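Local coordinates for protein putative TetR-family transcriptional regulator (Syntrophomonas wolfei subsp. wolfei, PDB 3LWJ) that probably binds DNA as a two-chain, all-helical transcriptional regulator of the TetR family, at residues Leu24-Gly29 against Ser107-Arg112; Gln102-Ser107 against Tyr169-Leu174. All coordinates share one frame; numbering follows the deposited sequence.

Contact 1: residues Leu24-Gly29 against Ser107-Arg112; sequences LFIEKG and SEIYSR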
loop_
_atom_site.group_PDB
_atom_site.type_symbol
_atom_site.label_atom_id
_atom_site.label_comp_id
_atom_site.label_asym_id
_atom_site.label_seq_id
_atom_site.Cartn_x
_atom_site.Cartn_y
_atom_site.Cartn_z
ATOM N N LEU A 24 -23.531 -0.888 5.440
ATOM C CA LEU A 24 -23.337 -0.411 6.816
ATOM C C LEU A 24 -21.851 -0.062 7.107
ATOM O O LEU A 24 -21.544 0.914 7.825
ATOM C CB LEU A 24 -23.861 -1.443 7.837
ATOM C CG LEU A 24 -25.368 -1.531 8.119
ATOM C CD1 LEU A 24 -25.662 -2.822 8.871
ATOM C CD2 LEU A 24 -25.867 -0.335 8.931
ATOM N N PHE A 25 -20.931 -0.854 6.553
ATOM C CA PHE A 25 -19.505 -0.586 6.711
ATOM C C PHE A 25 -19.166 0.798 6.108
ATOM O O PHE A 25 -18.510 1.615 6.757
ATOM C CB PHE A 25 -18.637 -1.680 6.034
ATOM C CG PHE A 25 -18.709 -3.051 6.686
ATOM C CD1 PHE A 25 -19.208 -3.237 7.950
ATOM C CD2 PHE A 25 -18.181 -4.148 6.021
ATOM C CE1 PHE A 25 -19.242 -4.479 8.511
ATOM C CE2 PHE A 25 -18.211 -5.399 6.582
ATOM C CZ PHE A 25 -18.753 -5.574 7.811
ATOM N N ILE A 26 -19.641 1.044 4.888
ATOM C CA ILE A 26 -19.497 2.349 4.212
ATOM C C ILE A 26 -20.146 3.501 4.998
ATOM O O ILE A 26 -19.560 4.559 5.141
ATOM C CB ILE A 26 -20.146 2.326 2.801
ATOM C CG1 ILE A 26 -19.342 1.434 1.859
ATOM C CG2 ILE A 26 -20.272 3.754 2.242
ATOM C CD1 ILE A 26 -17.949 1.920 1.608
ATOM N N GLU A 27 -21.342 3.273 5.529
ATOM C CA GLU A 27 -22.132 4.339 6.165
ATOM C C GLU A 27 -21.692 4.698 7.594
ATOM O O GLU A 27 -21.659 5.880 7.960
ATOM C CB GLU A 27 -23.589 3.920 6.171
ATOM C CG GLU A 27 -24.514 4.911 6.818
ATOM C CD GLU A 27 -25.909 4.357 6.989
ATOM O OE1 GLU A 27 -26.432 3.789 6.009
ATOM O OE2 GLU A 27 -26.472 4.495 8.097
ATOM N N LYS A 28 -21.400 3.678 8.408
ATOM C CA LYS A 28 -21.064 3.868 9.836
ATOM C C LYS A 28 -19.586 3.653 10.160
ATOM O O LYS A 28 -19.131 4.046 11.252
ATOM C CB LYS A 28 -21.872 2.899 10.721
ATOM C CG LYS A 28 -23.392 2.920 10.541
ATOM C CD LYS A 28 -24.081 1.935 11.497
ATOM C CE LYS A 28 -23.626 2.119 12.953
ATOM N NZ LYS A 28 -24.539 1.485 13.964
ATOM N N GLY A 29 -18.853 3.019 9.236
ATOM C CA GLY A 29 -17.482 2.546 9.502
ATOM C C GLY A 29 -17.455 1.091 10.017
ATOM O O GLY A 29 -18.271 0.706 10.860
ATOM N N SER A 107 -13.842 -2.077 -2.565
ATOM C CA SER A 107 -12.513 -1.518 -2.813
ATOM C C SER A 107 -12.231 -0.415 -1.800
ATOM O O SER A 107 -11.141 -0.310 -1.263
ATOM C CB SER A 107 -12.402 -0.962 -4.249
ATOM O OG SER A 107 -12.369 -2.007 -5.251
ATOM N N GLU A 108 -13.220 0.412 -1.519
ATOM C CA GLU A 108 -13.050 1.424 -0.483
ATOM C C GLU A 108 -12.758 0.810 0.895
ATOM O O GLU A 108 -11.778 1.192 1.538
ATOM C CB GLU A 108 -14.256 2.338 -0.400
ATOM C CG GLU A 108 -13.881 3.722 0.114
ATOM C CD GLU A 108 -15.087 4.642 0.311
ATOM O OE1 GLU A 108 -15.961 4.710 -0.588
ATOM O OE2 GLU A 108 -15.145 5.276 1.388
ATOM N N ILE A 109 -13.592 -0.139 1.349
ATOM C CA ILE A 109 -13.366 -0.778 2.643
ATOM C C ILE A 109 -11.977 -1.423 2.676
ATOM O O ILE A 109 -11.228 -1.181 3.598
ATOM C CB ILE A 109 -14.418 -1.852 2.973
ATOM C CG1 ILE A 109 -15.811 -1.243 3.160
ATOM C CG2 ILE A 109 -14.018 -2.670 4.245
ATOM C CD1 ILE A 109 -15.898 -0.190 4.237
ATOM N N TYR A 110 -11.633 -2.210 1.646
ATOM C CA TYR A 110 -10.283 -2.798 1.509
ATOM C C TYR A 110 -9.175 -1.775 1.667
ATOM O O TYR A 110 -8.142 -2.060 2.289
ATOM C CB TYR A 110 -10.194 -3.488 0.158
ATOM C CG TYR A 110 -8.844 -3.971 -0.288
ATOM C CD1 TYR A 110 -8.068 -4.831 0.513
ATOM C CD2 TYR A 110 -8.360 -3.629 -1.562
ATOM C CE1 TYR A 110 -6.818 -5.296 0.059
ATOM C CE2 TYR A 110 -7.124 -4.101 -2.019
ATOM C CZ TYR A 110 -6.371 -4.944 -1.197
ATOM O OH TYR A 110 -5.161 -5.399 -1.643
ATOM N N SER A 111 -9.393 -0.590 1.099
ATOM C CA SER A 111 -8.396 0.487 1.065
ATOM C C SER A 111 -8.357 1.300 2.333
ATOM O O SER A 111 -7.451 2.108 2.515
ATOM C CB SER A 111 -8.683 1.450 -0.102
ATOM O OG SER A 111 -8.642 0.773 -1.345
ATOM N N ARG A 112 -9.344 1.117 3.192
ATOM C CA ARG A 112 -9.416 1.884 4.434
ATOM C C ARG A 112 -9.023 1.082 5.685
ATOM O O ARG A 112 -8.486 1.652 6.609
ATOM C CB ARG A 112 -10.815 2.452 4.629
ATOM C CG ARG A 112 -11.171 3.567 3.659
ATOM C CD ARG A 112 -12.500 4.219 4.070
ATOM N NE ARG A 112 -12.758 5.420 3.273
ATOM C CZ ARG A 112 -12.160 6.591 3.474
ATOM N NH1 ARG A 112 -11.263 6.733 4.452
ATOM N NH2 ARG A 112 -12.449 7.627 2.688
#
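Ser107 O, just ahead of the Glu108 and Ile109 side chains that meet Phe25 and Ile26, is gripped from opposite faces of its plane by Ser111 N at 3.0 Å and Ser111 OG at 2.7 Å. Across the contact the packing is mainly aliphatic, with the Glu108 carboxylate at its margin. Ile109 points at the helix before Gly29, and its CG1, anti to the carbonyl carbon (chi1 -66°), sends CD1 to the base of Phe25 rather than the ring, 3.6 Å from Phe25 CB and 3.9 Å from Ile26 CD1. Glu108 runs at about a right angle to Ile26, with OE1 4.1 Å from Ile26 CD1, while OE2 offers its anti lone pair to Arg112 NE at 3.0 Å, nearly in the guanidinium plane. With an alanine in place of Glu108, Arg112 NE would probably lose its charged mate and Ile26 CD1 one flank of its packing. Arg112 NH1 also bonds Gly115 O of the second subunit. The two helical segments cross at 59°, their axes 10.3 Å apart, joining helix 10-28, which precedes the predicted helix-turn-helix, to helix 104-113, whose Ser111 and Arg112 side chains touch helix 153-173.

Contact 2: residues Gln102-Ser107 against Tyr169-Leu174; sequences QNETLS and YKWVVL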
loop_
_atom_site.group_PDB
_atom_site.type_symbol
_atom_site.label_atom_id
_atom_site.label_comp_id
_atom_site.label_asym_id
_atom_site.label_seq_id
_atom_site.Cartn_x
_atom_site.Cartn_y
_atom_site.Cartn_z
ATOM N N GLN A 102 -15.828 -2.210 -10.404
ATOM C CA GLN A 102 -17.171 -2.800 -10.330
ATOM C C GLN A 102 -17.597 -3.071 -8.896
ATOM O O GLN A 102 -18.791 -3.166 -8.631
ATOM C CB GLN A 102 -17.245 -4.095 -11.144
ATOM C CG GLN A 102 -17.445 -3.843 -12.648
ATOM C CD GLN A 102 -16.880 -4.958 -13.521
ATOM O OE1 GLN A 102 -16.706 -6.105 -13.070
ATOM N NE2 GLN A 102 -16.573 -4.620 -14.776
ATOM N N ASN A 103 -16.617 -3.199 -7.992
ATOM C CA ASN A 103 -16.846 -3.400 -6.565
ATOM C C ASN A 103 -16.287 -2.202 -5.796
ATOM O O ASN A 103 -15.368 -2.359 -4.967
ATOM C CB ASN A 103 -16.122 -4.681 -6.088
ATOM C CG ASN A 103 -16.661 -5.951 -6.758
ATOM O OD1 ASN A 103 -17.395 -6.719 -6.117
ATOM N ND2 ASN A 103 -16.324 -6.165 -8.057
ATOM N N GLU A 104 -16.815 -1.016 -6.096
ATOM C CA GLU A 104 -16.256 0.223 -5.597
ATOM C C GLU A 104 -16.330 0.352 -4.087
ATOM O O GLU A 104 -15.375 0.786 -3.441
ATOM C CB GLU A 104 -16.932 1.422 -6.236
ATOM C CG GLU A 104 -16.236 2.738 -5.875
ATOM C CD GLU A 104 -16.613 3.903 -6.789
ATOM O OE1 GLU A 104 -16.814 3.696 -8.002
ATOM O OE2 GLU A 104 -16.692 5.041 -6.285
ATOM N N THR A 105 -17.470 -0.018 -3.513
ATOM C CA THR A 105 -17.652 0.170 -2.096
ATOM C C THR A 105 -16.721 -0.811 -1.309
ATOM O O THR A 105 -16.099 -0.435 -0.302
ATOM C CB THR A 105 -19.138 0.068 -1.756
ATOM O OG1 THR A 105 -19.601 -1.215 -2.165
ATOM C CG2 THR A 105 -19.977 1.196 -2.515
ATOM N N LEU A 106 -16.577 -2.039 -1.806
ATOM C CA LEU A 106 -15.655 -3.015 -1.219
ATOM C C LEU A 106 -14.190 -2.595 -1.381
ATOM O O LEU A 106 -13.389 -2.767 -0.445
ATOM C CB LEU A 106 -15.893 -4.420 -1.813
ATOM C CG LEU A 106 -15.005 -5.562 -1.301
ATOM C CD1 LEU A 106 -14.980 -5.612 0.239
ATOM C CD2 LEU A 106 -15.423 -6.882 -1.889
ATOM N N SER A 107 -13.842 -2.077 -2.565
ATOM C CA SER A 107 -12.513 -1.518 -2.813
ATOM C C SER A 107 -12.231 -0.415 -1.800
ATOM O O SER A 107 -11.141 -0.310 -1.263
ATOM C CB SER A 107 -12.402 -0.962 -4.249
ATOM O OG SER A 107 -12.369 -2.007 -5.251
ATOM N N TYR A 169 -6.204 3.008 -3.715
ATOM C CA TYR A 169 -6.377 3.883 -2.565
ATOM C C TYR A 169 -6.411 5.359 -2.980
ATOM O O TYR A 169 -7.257 6.118 -2.520
ATOM C CB TYR A 169 -5.286 3.599 -1.528
ATOM C CG TYR A 169 -4.926 4.722 -0.574
ATOM C CD1 TYR A 169 -5.591 4.898 0.626
ATOM C CD2 TYR A 169 -3.866 5.575 -0.855
ATOM C CE1 TYR A 169 -5.216 5.925 1.514
ATOM C CE2 TYR A 169 -3.471 6.585 0.035
ATOM C CZ TYR A 169 -4.157 6.762 1.210
ATOM O OH TYR A 169 -3.752 7.766 2.093
ATOM N N LYS A 170 -5.526 5.759 -3.877
ATOM C CA LYS A 170 -5.505 7.152 -4.339
ATOM C C LYS A 170 -6.739 7.540 -5.150
ATOM O O LYS A 170 -7.135 8.723 -5.164
ATOM C CB LYS A 170 -4.236 7.469 -5.136
ATOM C CG LYS A 170 -2.961 7.410 -4.303
ATOM C CD LYS A 170 -1.676 8.004 -5.024
ATOM C CE LYS A 170 -1.765 9.491 -5.408
ATOM N NZ LYS A 170 -0.445 10.219 -5.375
ATOM N N TRP A 171 -7.359 6.577 -5.822
ATOM C CA TRP A 171 -8.594 6.873 -6.561
ATOM C C TRP A 171 -9.785 6.913 -5.618
ATOM O O TRP A 171 -10.425 7.972 -5.451
ATOM C CB TRP A 171 -8.821 5.856 -7.654
ATOM C CG TRP A 171 -10.180 5.886 -8.273
ATOM C CD1 TRP A 171 -10.788 6.946 -8.879
ATOM C CD2 TRP A 171 -11.081 4.783 -8.397
ATOM N NE1 TRP A 171 -12.030 6.575 -9.342
ATOM C CE2 TRP A 171 -12.226 5.247 -9.065
ATOM C CE3 TRP A 171 -11.026 3.443 -8.014
ATOM C CZ2 TRP A 171 -13.314 4.426 -9.344
ATOM C CZ3 TRP A 171 -12.115 2.623 -8.304
ATOM C CH2 TRP A 171 -13.241 3.122 -8.952
ATOM N N VAL A 172 -10.046 5.777 -4.957
ATOM C CA VAL A 172 -11.274 5.600 -4.200
ATOM C C VAL A 172 -11.239 6.235 -2.805
ATOM O O VAL A 172 -12.284 6.624 -2.308
ATOM C CB VAL A 172 -11.728 4.082 -4.139
ATOM C CG1 VAL A 172 -10.906 3.266 -3.101
ATOM C CG2 VAL A 172 -13.201 3.994 -3.855
ATOM N N VAL A 173 -10.079 6.339 -2.162
ATOM C CA VAL A 173 -10.029 6.991 -0.859
ATOM C C VAL A 173 -9.583 8.465 -0.954
ATOM O O VAL A 173 -10.319 9.344 -0.498
ATOM C CB VAL A 173 -9.191 6.245 0.168
ATOM C CG1 VAL A 173 -9.043 7.063 1.442
ATOM C CG2 VAL A 173 -9.824 4.872 0.470
ATOM N N LEU A 174 -8.407 8.742 -1.513
ATOM C CA LEU A 174 -7.931 10.133 -1.621
ATOM C C LEU A 174 -8.697 10.981 -2.626
ATOM O O LEU A 174 -8.746 12.210 -2.490
ATOM C CB LEU A 174 -6.461 10.200 -2.012
ATOM C CG LEU A 174 -5.439 9.607 -1.062
ATOM C CD1 LEU A 174 -4.074 10.129 -1.476
ATOM C CD2 LEU A 174 -5.755 10.027 0.350
#
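Val172, Glu104 and Trp171 carry this contact, with the Glu104 chain laid against both of the others. Val172 points at the start of helix 104-113 and divides its two methyls between successive parts of it. CG2 lies 3.9 Å from Glu104 CG, its branch sliding past the glutamate chain in the opposite direction, and equally close to Glu104 O. CG1, set between the backbone N and the carbonyl carbon (chi1 78°), turns instead to the next turn and approaches Ser107 O at 4.0 Å. Glu104 is extended, with CG anti to the backbone N, which carries its carboxylate out to the six-membered part of the indole: OE1 comes obliquely to within 3.7 Å of Trp171 CH2, the two planes 58° apart. Helix 153-173 and helix 179-195, whose Lys179 and Met182 also touch Trp171, probably correspond to the pair that builds the four-helix dimer interface in many TetR-family regulators. Tyr169 OH and Lys170 NZ hydrogen-bond Asp121 and His158 of the second subunit, respectively. Helix 153-173 widens at residues 169-173 into a pi-type turn, Tyr169 O accepting from both Val173 N at 2.9 Å and Leu174 N at 3.0 Å. On the other segment, the chain breaks between helices 85-102 and 104-113 just before Glu104.

Helix 104-113 is common to both contacts, which share Ser107 and have centres about 9 Å apart. Contact 1 joins it to helix 10-28 of the probable DNA-binding region, contact 2 to helix 153-173, and the short helix thus bridges the two. Both reach the second subunit, contact 1 through Arg112 and contact 2 through Tyr169 and Lys170. In each, of four touching residues two are buried and one is exposed: Ile26 in contact 1, Glu104 in contact 2. Contact 1 is chiefly aliphatic, flanked by an ion pair within one helix; contact 2 sets a carboxylate chain against an indole and a valine. They touch directly, Ile26 CD1 lying 3.6 Å from Thr105 O and Ser111 CB 3.7 Å from Val173 CG2.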